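Local structure of transcriptional regulator (Pyrococcus horikoshii, 1UDD) at residues W17-E22 / F203-W208; G129-L134 / R194-T199; S139-A144 / E170-V175. The protein is a TenA homologue of the all-helical TENA/THI-4/PQQC family and is probably a transcriptional regulator. All coordinates share one frame; numbering follows the deposited sequence.

Contact 1 of 3, residues W17-E22 / F203-W208; sequences WKKIFE and FELAFW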
loop_
_atom_site.group_PDB
_atom_site.type_symbol
_atom_site.label_atom_id
_atom_site.label_comp_id
_atom_site.label_asym_id
_atom_site.label_seq_id
_atom_site.Cartn_x
_atom_site.Cartn_y
_atom_site.Cartn_z
ATOM N N TRP A 17 -7.041 -30.281 -0.104
ATOM C CA TRP A 17 -8.281 -30.119 0.650
ATOM C C TRP A 17 -8.646 -31.450 1.312
ATOM O O TRP A 17 -9.166 -31.478 2.424
ATOM C CB TRP A 17 -9.407 -29.605 -0.249
ATOM C CG TRP A 17 -9.354 -28.082 -0.421
ATOM C CD1 TRP A 17 -8.244 -27.320 -0.620
ATOM C CD2 TRP A 17 -10.458 -27.168 -0.347
ATOM N NE1 TRP A 17 -8.579 -25.983 -0.664
ATOM C CE2 TRP A 17 -9.935 -25.862 -0.497
ATOM C CE3 TRP A 17 -11.842 -27.327 -0.163
ATOM C CZ2 TRP A 17 -10.744 -24.721 -0.468
ATOM C CZ3 TRP A 17 -12.646 -26.192 -0.133
ATOM C CH2 TRP A 17 -12.091 -24.904 -0.287
ATOM N N LYS A 18 -8.340 -32.556 0.635
ATOM C CA LYS A 18 -8.596 -33.870 1.197
ATOM C C LYS A 18 -7.782 -34.020 2.492
ATOM O O LYS A 18 -8.296 -34.493 3.514
ATOM C CB LYS A 18 -8.202 -34.948 0.189
ATOM C CG LYS A 18 -8.380 -36.363 0.686
ATOM C CD LYS A 18 -8.037 -37.364 -0.403
ATOM C CE LYS A 18 -8.069 -38.787 0.139
ATOM N NZ LYS A 18 -7.648 -39.752 -0.909
ATOM N N LYS A 19 -6.513 -33.607 2.459
ATOM C CA LYS A 19 -5.668 -33.692 3.655
ATOM C C LYS A 19 -6.242 -32.777 4.745
ATOM O O LYS A 19 -6.102 -33.044 5.936
ATOM C CB LYS A 19 -4.233 -33.264 3.345
ATOM C CG LYS A 19 -3.544 -34.029 2.217
ATOM C CD LYS A 19 -2.135 -33.462 2.027
ATOM C CE LYS A 19 -1.447 -34.025 0.801
ATOM N NZ LYS A 19 -1.389 -35.503 0.866
ATOM N N ILE A 20 -6.881 -31.687 4.336
ATOM C CA ILE A 20 -7.494 -30.788 5.314
ATOM C C ILE A 20 -8.715 -31.478 5.933
ATOM O O ILE A 20 -8.903 -31.457 7.151
ATOM C CB ILE A 20 -7.989 -29.497 4.672
ATOM C CG1 ILE A 20 -6.798 -28.663 4.192
ATOM C CG2 ILE A 20 -8.878 -28.738 5.672
ATOM C CD1 ILE A 20 -7.194 -27.363 3.467
ATOM N N PHE A 21 -9.550 -32.083 5.092
ATOM C CA PHE A 21 -10.739 -32.751 5.613
ATOM C C PHE A 21 -10.377 -33.898 6.560
ATOM O O PHE A 21 -11.078 -34.155 7.533
ATOM C CB PHE A 21 -11.617 -33.291 4.474
ATOM C CG PHE A 21 -12.153 -32.226 3.554
ATOM C CD1 PHE A 21 -12.597 -31.004 4.056
ATOM C CD2 PHE A 21 -12.237 -32.457 2.179
ATOM C CE1 PHE A 21 -13.117 -30.024 3.204
ATOM C CE2 PHE A 21 -12.753 -31.489 1.322
ATOM C CZ PHE A 21 -13.194 -30.268 1.834
ATOM N N GLU A 22 -9.252 -34.547 6.292
ATOM C CA GLU A 22 -8.818 -35.686 7.084
ATOM C C GLU A 22 -7.784 -35.392 8.152
ATOM O O GLU A 22 -7.293 -36.313 8.803
ATOM C CB GLU A 22 -8.281 -36.780 6.153
ATOM C CG GLU A 22 -9.217 -37.081 5.001
ATOM C CD GLU A 22 -8.755 -38.241 4.141
ATOM O OE1 GLU A 22 -7.526 -38.433 3.980
ATOM O OE2 GLU A 22 -9.632 -38.951 3.609
ATOM N N PHE A 203 -1.581 -23.055 3.434
ATOM C CA PHE A 203 -1.543 -22.382 4.736
ATOM C C PHE A 203 -2.634 -22.923 5.648
ATOM O O PHE A 203 -2.414 -23.104 6.837
ATOM C CB PHE A 203 -1.720 -20.877 4.582
ATOM C CG PHE A 203 -0.444 -20.143 4.256
ATOM C CD1 PHE A 203 0.670 -20.249 5.086
ATOM C CD2 PHE A 203 -0.368 -19.314 3.139
ATOM C CE1 PHE A 203 1.842 -19.537 4.808
ATOM C CE2 PHE A 203 0.797 -18.594 2.852
ATOM C CZ PHE A 203 1.907 -18.706 3.687
ATOM N N GLU A 204 -3.820 -23.167 5.093
ATOM C CA GLU A 204 -4.916 -23.698 5.890
ATOM C C GLU A 204 -4.517 -25.037 6.516
ATOM O O GLU A 204 -4.758 -25.275 7.698
ATOM C CB GLU A 204 -6.174 -23.896 5.027
ATOM C CG GLU A 204 -7.015 -22.637 4.806
ATOM C CD GLU A 204 -7.495 -21.999 6.109
ATOM O OE1 GLU A 204 -7.730 -22.739 7.089
ATOM O OE2 GLU A 204 -7.658 -20.758 6.151
ATOM N N LEU A 205 -3.925 -25.908 5.709
ATOM C CA LEU A 205 -3.498 -27.217 6.179
ATOM C C LEU A 205 -2.416 -27.028 7.236
ATOM O O LEU A 205 -2.443 -27.659 8.298
ATOM C CB LEU A 205 -2.971 -28.052 5.002
ATOM C CG LEU A 205 -2.463 -29.471 5.275
ATOM C CD1 LEU A 205 -3.447 -30.239 6.128
ATOM C CD2 LEU A 205 -2.237 -30.180 3.948
ATOM N N ALA A 206 -1.484 -26.125 6.951
ATOM C CA ALA A 206 -0.389 -25.841 7.867
ATOM C C ALA A 206 -0.926 -25.309 9.186
ATOM O O ALA A 206 -0.375 -25.596 10.256
ATOM C CB ALA A 206 0.566 -24.815 7.243
ATOM N N PHE A 207 -1.997 -24.527 9.109
ATOM C CA PHE A 207 -2.574 -23.947 10.307
ATOM C C PHE A 207 -3.132 -25.039 11.223
ATOM O O PHE A 207 -2.943 -24.999 12.439
ATOM C CB PHE A 207 -3.686 -22.962 9.943
ATOM C CG PHE A 207 -3.883 -21.867 10.954
ATOM C CD1 PHE A 207 -3.087 -20.718 10.919
ATOM C CD2 PHE A 207 -4.882 -21.965 11.925
ATOM C CE1 PHE A 207 -3.289 -19.674 11.838
ATOM C CE2 PHE A 207 -5.091 -20.938 12.843
ATOM C CZ PHE A 207 -4.294 -19.784 12.800
ATOM N N TRP A 208 -3.834 -26.006 10.642
ATOM C CA TRP A 208 -4.387 -27.082 11.451
ATOM C C TRP A 208 -3.229 -27.867 12.034
ATOM O O TRP A 208 -3.248 -28.243 13.202
ATOM C CB TRP A 208 -5.282 -27.998 10.604
ATOM C CG TRP A 208 -6.539 -27.318 10.151
ATOM C CD1 TRP A 208 -6.913 -27.058 8.865
ATOM C CD2 TRP A 208 -7.589 -26.813 10.986
ATOM N NE1 TRP A 208 -8.130 -26.429 8.846
ATOM C CE2 TRP A 208 -8.568 -26.263 10.134
ATOM C CE3 TRP A 208 -7.797 -26.776 12.378
ATOM C CZ2 TRP A 208 -9.743 -25.678 10.620
ATOM C CZ3 TRP A 208 -8.966 -26.196 12.863
ATOM C CH2 TRP A 208 -9.926 -25.653 11.982
#
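I20 carries this contact, and each of its branches has a different partner. CG1 lies beside the backbone N (chi1 -68°), and the chain runs on extended. I20 CD1 therefore lies 3.9 Å from E204 CB. Behind it, I20 CG1 lies 4.0 Å from L205 CB, the two side chains crossing obliquely. CG2 is anti to the backbone N and goes to the indole of W208. I20 CG2 is 4.0 Å from W208 NE1, and the two side chains meet at about a right angle. So I20 sits over E204, L205 and W208, three positions one turn or one step apart on the facing helix. L205 answers from the other side. Its CG is anti to the backbone N, and its two methyls reach the backbone and side chain of K19. L205 CD2 is 3.7 Å from K19 CB, and L205 CD1 is 3.9 Å from K19 O. K19 then leads its amino group away from the interface.

The two helices belong to the all-helical TenA-type fold, joining an N-terminal helix, 14-21, to the long C-terminal one, 190-213. Their short segments run nearly parallel, at 24°, with axes 9.5 Å apart.

Further out, the hydroxyls of Y49 and Y113 grip E204 OE2, which would limit how the buried carboxylate can turn. Beside the contact, W17 NE1 bonds to S201 OG, one turn before L205 on helix 190-213. The rings of Y42 and Y140 meet the ring of W208, and I143 packs on I20.

Contact 2 of 3, residues G129-L134 / R194-T199; sequences GLTALL and RRIFIT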
loop_
_atom_site.group_PDB
_atom_site.type_symbol
_atom_site.label_atom_id
_atom_site.label_comp_id
_atom_site.label_asym_id
_atom_site.label_seq_id
_atom_site.Cartn_x
_atom_site.Cartn_y
_atom_site.Cartn_z
ATOM N N GLY A 129 -6.910 -10.490 -4.501
ATOM C CA GLY A 129 -6.940 -10.341 -3.056
ATOM C C GLY A 129 -7.985 -11.265 -2.473
ATOM O O GLY A 129 -7.693 -12.032 -1.554
ATOM N N LEU A 130 -9.200 -11.212 -3.015
ATOM C CA LEU A 130 -10.284 -12.058 -2.535
ATOM C C LEU A 130 -9.951 -13.542 -2.672
ATOM O O LEU A 130 -10.254 -14.350 -1.779
ATOM C CB LEU A 130 -11.574 -11.730 -3.298
ATOM C CG LEU A 130 -12.139 -10.342 -3.014
ATOM C CD1 LEU A 130 -13.322 -10.057 -3.959
ATOM C CD2 LEU A 130 -12.576 -10.260 -1.542
ATOM N N THR A 131 -9.318 -13.909 -3.780
ATOM C CA THR A 131 -8.939 -15.300 -3.996
ATOM C C THR A 131 -7.977 -15.756 -2.892
ATOM O O THR A 131 -7.946 -16.937 -2.528
ATOM C CB THR A 131 -8.276 -15.495 -5.391
ATOM O OG1 THR A 131 -9.205 -15.111 -6.409
ATOM C CG2 THR A 131 -7.882 -16.980 -5.623
ATOM N N ALA A 132 -7.197 -14.831 -2.343
ATOM C CA ALA A 132 -6.277 -15.227 -1.277
ATOM C C ALA A 132 -7.041 -15.499 0.014
ATOM O O ALA A 132 -6.510 -16.115 0.930
ATOM C CB ALA A 132 -5.238 -14.167 -1.047
ATOM N N LEU A 133 -8.293 -15.052 0.071
ATOM C CA LEU A 133 -9.122 -15.249 1.259
ATOM C C LEU A 133 -10.163 -16.359 1.104
ATOM O O LEU A 133 -10.784 -16.780 2.082
ATOM C CB LEU A 133 -9.856 -13.957 1.603
ATOM C CG LEU A 133 -9.033 -12.673 1.717
ATOM C CD1 LEU A 133 -9.957 -11.520 2.162
ATOM C CD2 LEU A 133 -7.890 -12.870 2.707
ATOM N N LEU A 134 -10.356 -16.831 -0.120
ATOM C CA LEU A 134 -11.356 -17.856 -0.392
ATOM C C LEU A 134 -11.053 -19.192 0.297
ATOM O O LEU A 134 -11.947 -19.815 0.880
ATOM C CB LEU A 134 -11.505 -18.031 -1.905
ATOM C CG LEU A 134 -12.735 -18.804 -2.385
ATOM C CD1 LEU A 134 -14.024 -18.152 -1.843
ATOM C CD2 LEU A 134 -12.732 -18.816 -3.888
ATOM N N ARG A 194 -4.843 -19.462 -9.499
ATOM C CA ARG A 194 -4.567 -20.826 -9.099
ATOM C C ARG A 194 -3.465 -20.892 -8.045
ATOM O O ARG A 194 -3.654 -21.506 -6.990
ATOM C CB ARG A 194 -4.197 -21.690 -10.323
ATOM C CG ARG A 194 -3.811 -23.116 -9.964
ATOM C CD ARG A 194 -3.496 -23.995 -11.186
ATOM N NE ARG A 194 -2.585 -23.378 -12.153
ATOM C CZ ARG A 194 -1.438 -22.763 -11.852
ATOM N NH1 ARG A 194 -1.032 -22.658 -10.592
ATOM N NH2 ARG A 194 -0.684 -22.258 -12.821
ATOM N N ARG A 195 -2.328 -20.253 -8.317
ATOM C CA ARG A 195 -1.207 -20.254 -7.367
ATOM C C ARG A 195 -1.610 -19.598 -6.037
ATOM O O ARG A 195 -1.246 -20.071 -4.960
ATOM C CB ARG A 195 -0.003 -19.508 -7.954
ATOM C CG ARG A 195 0.353 -19.909 -9.381
ATOM C CD ARG A 195 1.741 -19.398 -9.802
ATOM N NE ARG A 195 1.664 -18.534 -10.982
ATOM C CZ ARG A 195 1.632 -17.203 -10.938
ATOM N NH1 ARG A 195 1.685 -16.565 -9.772
ATOM N NH2 ARG A 195 1.520 -16.506 -12.061
ATOM N N ILE A 196 -2.361 -18.504 -6.110
ATOM C CA ILE A 196 -2.793 -17.829 -4.888
ATOM C C ILE A 196 -3.690 -18.745 -4.062
ATOM O O ILE A 196 -3.501 -18.886 -2.846
ATOM C CB ILE A 196 -3.586 -16.549 -5.183
ATOM C CG1 ILE A 196 -2.663 -15.469 -5.751
ATOM C CG2 ILE A 196 -4.208 -16.029 -3.890
ATOM C CD1 ILE A 196 -3.406 -14.310 -6.399
ATOM N N PHE A 197 -4.663 -19.366 -4.727
ATOM C CA PHE A 197 -5.605 -20.256 -4.058
ATOM C C PHE A 197 -4.888 -21.483 -3.486
ATOM O O PHE A 197 -5.213 -21.944 -2.395
ATOM C CB PHE A 197 -6.685 -20.731 -5.040
ATOM C CG PHE A 197 -7.889 -21.362 -4.370
ATOM C CD1 PHE A 197 -8.963 -20.574 -3.952
ATOM C CD2 PHE A 197 -7.947 -22.743 -4.160
ATOM C CE1 PHE A 197 -10.093 -21.155 -3.329
ATOM C CE2 PHE A 197 -9.054 -23.334 -3.547
ATOM C CZ PHE A 197 -10.136 -22.534 -3.129
ATOM N N ILE A 198 -3.928 -22.029 -4.227
ATOM C CA ILE A 198 -3.213 -23.198 -3.733
ATOM C C ILE A 198 -2.339 -22.837 -2.530
ATOM O O ILE A 198 -2.194 -23.620 -1.582
ATOM C CB ILE A 198 -2.351 -23.841 -4.843
ATOM C CG1 ILE A 198 -3.255 -24.657 -5.771
ATOM C CG2 ILE A 198 -1.284 -24.753 -4.225
ATOM C CD1 ILE A 198 -2.532 -25.280 -6.974
ATOM N N THR A 199 -1.762 -21.644 -2.564
ATOM C CA THR A 199 -0.935 -21.180 -1.444
ATOM C C THR A 199 -1.816 -21.056 -0.205
ATOM O O THR A 199 -1.451 -21.508 0.883
ATOM C CB THR A 199 -0.318 -19.791 -1.742
ATOM O OG1 THR A 199 0.587 -19.904 -2.847
ATOM C CG2 THR A 199 0.417 -19.238 -0.516
#
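F197 is the main side chain of this contact, and its atoms meet helix 126-146 one after another. CG is anti to the backbone N (chi1 -165°), which swings the ring towards 129-134. At its base, F197 CB lies 4.0 Å from T131 CG2, the two side chains crossing at about a right angle. Along one side of the ring, F197 CD1 comes to 4.0 Å from T131 O, obliquely. Next is CE1, which meets L134. F197 CE1 is 3.6 Å from L134 CD2 and 3.7 Å from L134 CG. Both leucine carbons approach at the edge of the ring, CG in its plane. L134 has CG anti to its own backbone N, which brings the branch to this edge. At the tip, F197 CZ packs against W17 CZ2 on helix 14-21, 3.5 Å away.

Beside F197, I196 points toward the other helix and presses CG2 onto the backbone of A132. This is the closest approach of the two segments, with I196 CG2 only 3.4 Å from A132 CA. The same I196 CG2 lies 3.6 Å from A132 CB. A small residue here matches the short distance between the segment axes, 7.8 Å, at a crossing angle of -32°. The contact joins two long helices of the TenA-type bundle. L9 of helix 5-11 touches T131 and F197, and I182 of helix 169-183 touches T131 and L134.

T131 OG1 lies beside its own backbone N and bonds to I127 O of its own helix. It therefore presents CG2 to F197. T199 OG1 likewise bonds to R195 O within its helix. With the threonine hydroxyls used in this way, shape fit and apolar packing hold the two helices together here.

Contact 3 of 3, residues S139-A144 / E170-V175; sequences SYAEIA and EYLNLV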
loop_
_atom_site.group_PDB
_atom_site.type_symbol
_atom_site.label_atom_id
_atom_site.label_comp_id
_atom_site.label_asym_id
_atom_site.label_seq_id
_atom_site.Cartn_x
_atom_site.Cartn_y
_atom_site.Cartn_z
ATOM N N SER A 139 -13.104 -23.276 2.705
ATOM C CA SER A 139 -12.738 -24.522 3.356
ATOM C C SER A 139 -13.440 -24.740 4.700
ATOM O O SER A 139 -13.759 -25.863 5.042
ATOM C CB SER A 139 -11.224 -24.602 3.567
ATOM O OG SER A 139 -10.800 -23.736 4.603
ATOM N N TYR A 140 -13.669 -23.679 5.466
ATOM C CA TYR A 140 -14.328 -23.831 6.760
ATOM C C TYR A 140 -15.757 -24.327 6.589
ATOM O O TYR A 140 -16.267 -25.088 7.418
ATOM C CB TYR A 140 -14.305 -22.507 7.542
ATOM C CG TYR A 140 -13.083 -22.371 8.435
ATOM C CD1 TYR A 140 -11.787 -22.387 7.902
ATOM C CD2 TYR A 140 -13.222 -22.313 9.825
ATOM C CE1 TYR A 140 -10.657 -22.359 8.745
ATOM C CE2 TYR A 140 -12.110 -22.290 10.666
ATOM C CZ TYR A 140 -10.838 -22.315 10.127
ATOM O OH TYR A 140 -9.755 -22.311 10.979
ATOM N N ALA A 141 -16.404 -23.902 5.513
ATOM C CA ALA A 141 -17.760 -24.346 5.242
ATOM C C ALA A 141 -17.733 -25.783 4.725
ATOM O O ALA A 141 -18.567 -26.600 5.121
ATOM C CB ALA A 141 -18.424 -23.428 4.214
ATOM N N GLU A 142 -16.776 -26.093 3.841
ATOM C CA GLU A 142 -16.676 -27.441 3.275
ATOM C C GLU A 142 -16.319 -28.469 4.337
ATOM O O GLU A 142 -16.788 -29.604 4.291
ATOM C CB GLU A 142 -15.632 -27.501 2.154
ATOM C CG GLU A 142 -16.051 -26.901 0.841
ATOM C CD GLU A 142 -17.249 -27.592 0.206
ATOM O OE1 GLU A 142 -17.392 -28.827 0.337
ATOM O OE2 GLU A 142 -18.041 -26.891 -0.456
ATOM N N ILE A 143 -15.465 -28.075 5.276
ATOM C CA ILE A 143 -15.066 -28.968 6.350
ATOM C C ILE A 143 -16.299 -29.339 7.178
ATOM O O ILE A 143 -16.520 -30.509 7.468
ATOM C CB ILE A 143 -14.019 -28.303 7.274
ATOM C CG1 ILE A 143 -12.688 -28.112 6.532
ATOM C CG2 ILE A 143 -13.809 -29.162 8.501
ATOM C CD1 ILE A 143 -11.633 -27.316 7.347
ATOM N N ALA A 144 -17.098 -28.342 7.555
ATOM C CA ALA A 144 -18.303 -28.586 8.349
ATOM C C ALA A 144 -19.256 -29.473 7.562
ATOM O O ALA A 144 -19.788 -30.449 8.094
ATOM C CB ALA A 144 -18.984 -27.271 8.709
ATOM N N GLU A 170 -26.530 -18.241 6.338
ATOM C CA GLU A 170 -25.875 -16.956 6.250
ATOM C C GLU A 170 -24.398 -17.136 5.901
ATOM O O GLU A 170 -23.866 -16.438 5.036
ATOM C CB GLU A 170 -26.000 -16.199 7.582
ATOM C CG GLU A 170 -27.427 -15.919 8.043
ATOM C CD GLU A 170 -28.156 -17.169 8.532
ATOM O OE1 GLU A 170 -27.734 -17.757 9.556
ATOM O OE2 GLU A 170 -29.156 -17.560 7.888
ATOM N N TYR A 171 -23.736 -18.064 6.579
ATOM C CA TYR A 171 -22.323 -18.285 6.324
ATOM C C TYR A 171 -22.150 -18.845 4.925
ATOM O O TYR A 171 -21.246 -18.441 4.189
ATOM C CB TYR A 171 -21.718 -19.249 7.342
ATOM C CG TYR A 171 -20.218 -19.315 7.189
ATOM C CD1 TYR A 171 -19.409 -18.278 7.656
ATOM C CD2 TYR A 171 -19.621 -20.338 6.448
ATOM C CE1 TYR A 171 -18.037 -18.250 7.380
ATOM C CE2 TYR A 171 -18.260 -20.318 6.163
ATOM C CZ TYR A 171 -17.474 -19.271 6.626
ATOM O OH TYR A 171 -16.142 -19.232 6.297
ATOM N N LEU A 172 -23.033 -19.773 4.565
ATOM C CA LEU A 172 -23.001 -20.392 3.251
ATOM C C LEU A 172 -23.282 -19.378 2.153
ATOM O O LEU A 172 -22.705 -19.451 1.062
ATOM C CB LEU A 172 -24.034 -21.513 3.166
ATOM C CG LEU A 172 -23.728 -22.770 3.981
ATOM C CD1 LEU A 172 -24.872 -23.773 3.818
ATOM C CD2 LEU A 172 -22.417 -23.371 3.498
ATOM N N ASN A 173 -24.174 -18.433 2.430
ATOM C CA ASN A 173 -24.509 -17.436 1.427
ATOM C C ASN A 173 -23.372 -16.448 1.245
ATOM O O ASN A 173 -23.160 -15.957 0.143
ATOM C CB ASN A 173 -25.812 -16.722 1.802
ATOM C CG ASN A 173 -27.048 -17.557 1.469
ATOM O OD1 ASN A 173 -28.171 -17.203 1.828
ATOM N ND2 ASN A 173 -26.840 -18.670 0.763
ATOM N N LEU A 174 -22.641 -16.176 2.325
ATOM C CA LEU A 174 -21.501 -15.262 2.284
ATOM C C LEU A 174 -20.403 -15.857 1.393
ATOM O O LEU A 174 -19.865 -15.181 0.509
ATOM C CB LEU A 174 -20.945 -15.029 3.694
ATOM C CG LEU A 174 -19.563 -14.359 3.745
ATOM C CD1 LEU A 174 -19.630 -12.997 3.059
ATOM C CD2 LEU A 174 -19.088 -14.217 5.188
ATOM N N VAL A 175 -20.062 -17.115 1.626
ATOM C CA VAL A 175 -19.049 -17.765 0.798
ATOM C C VAL A 175 -19.544 -17.767 -0.653
ATOM O O VAL A 175 -18.774 -17.513 -1.590
ATOM C CB VAL A 175 -18.800 -19.218 1.249
ATOM C CG1 VAL A 175 -17.673 -19.831 0.426
ATOM C CG2 VAL A 175 -18.466 -19.243 2.733
#
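A141 CB is the point on which this contact turns, with Y171, L172 and V175 closing round it. The aromatic ring comes first. Y171 has CG anti to the backbone N (chi1 -172°), which carries the ring across to helix 126-146. There the ring presents its edge: A141 CB lies in the ring plane, 3.7 Å from Y171 CE2. The same extension brings Y171 OH to 4.0 Å from Y140 CB. That hydroxyl is hydrogen-bonded to F137 O, so the tip of the ring is tied to the helix it packs against, one turn before A141.

L172 differs: its CG lies beside the backbone N, anti to the carbonyl carbon. The rest of its chain is extended, and L172 CD2 comes to 4.1 Å from A141 CB. V175, one turn after Y171, adds a looser touch, with V175 CG2 4.4 Å from A141 CB. Y140 starts toward helix 169-183 at CB, but its chi1 of -91° is well off the usual staggered value. The ring leads away from Y171, and its hydroxyl bonds to that of Y42. Edge-to-face contacts with Y166 link both tyrosine rings.

The segments cross at -134°, with axes 10.3 Å apart. A small residue faces the larger side chains across this wide spacing. Helix 126-146 is a central element of the TenA-type helical bundle, with no strand nearby. Its segment 139-144 has helix 169-183 at A141, helix 14-21 at E142 and I143, helix 190-213 at S139, Y140 and I143, and helix 24-31 at I143 and A144.

Overall arrangement
All three contacts are mainly buried. K19 in contact 1 is exposed, and each contact has at least one partly exposed partner. Contacts 1 and 2 share helix 190-213; contacts 2 and 3 share helix 126-146. Contacts 2 and 3 are nested within the chain loop closed by contact 1. Contact 2 has the closest axes, contact 3 the widest. Contacts 1 and 2 join helices running roughly the same way; contact 3 is obliquely antiparallel. Apolar packing dominates throughout. Tyrosine hydroxyls bond E204 in contact 1. Contact 3 has a tyrosine pair and a carbonyl acceptor; in contact 2 threonines bond to carbonyls of their own helices. Contact 1 touches both others, but contacts 2 and 3 do not touch.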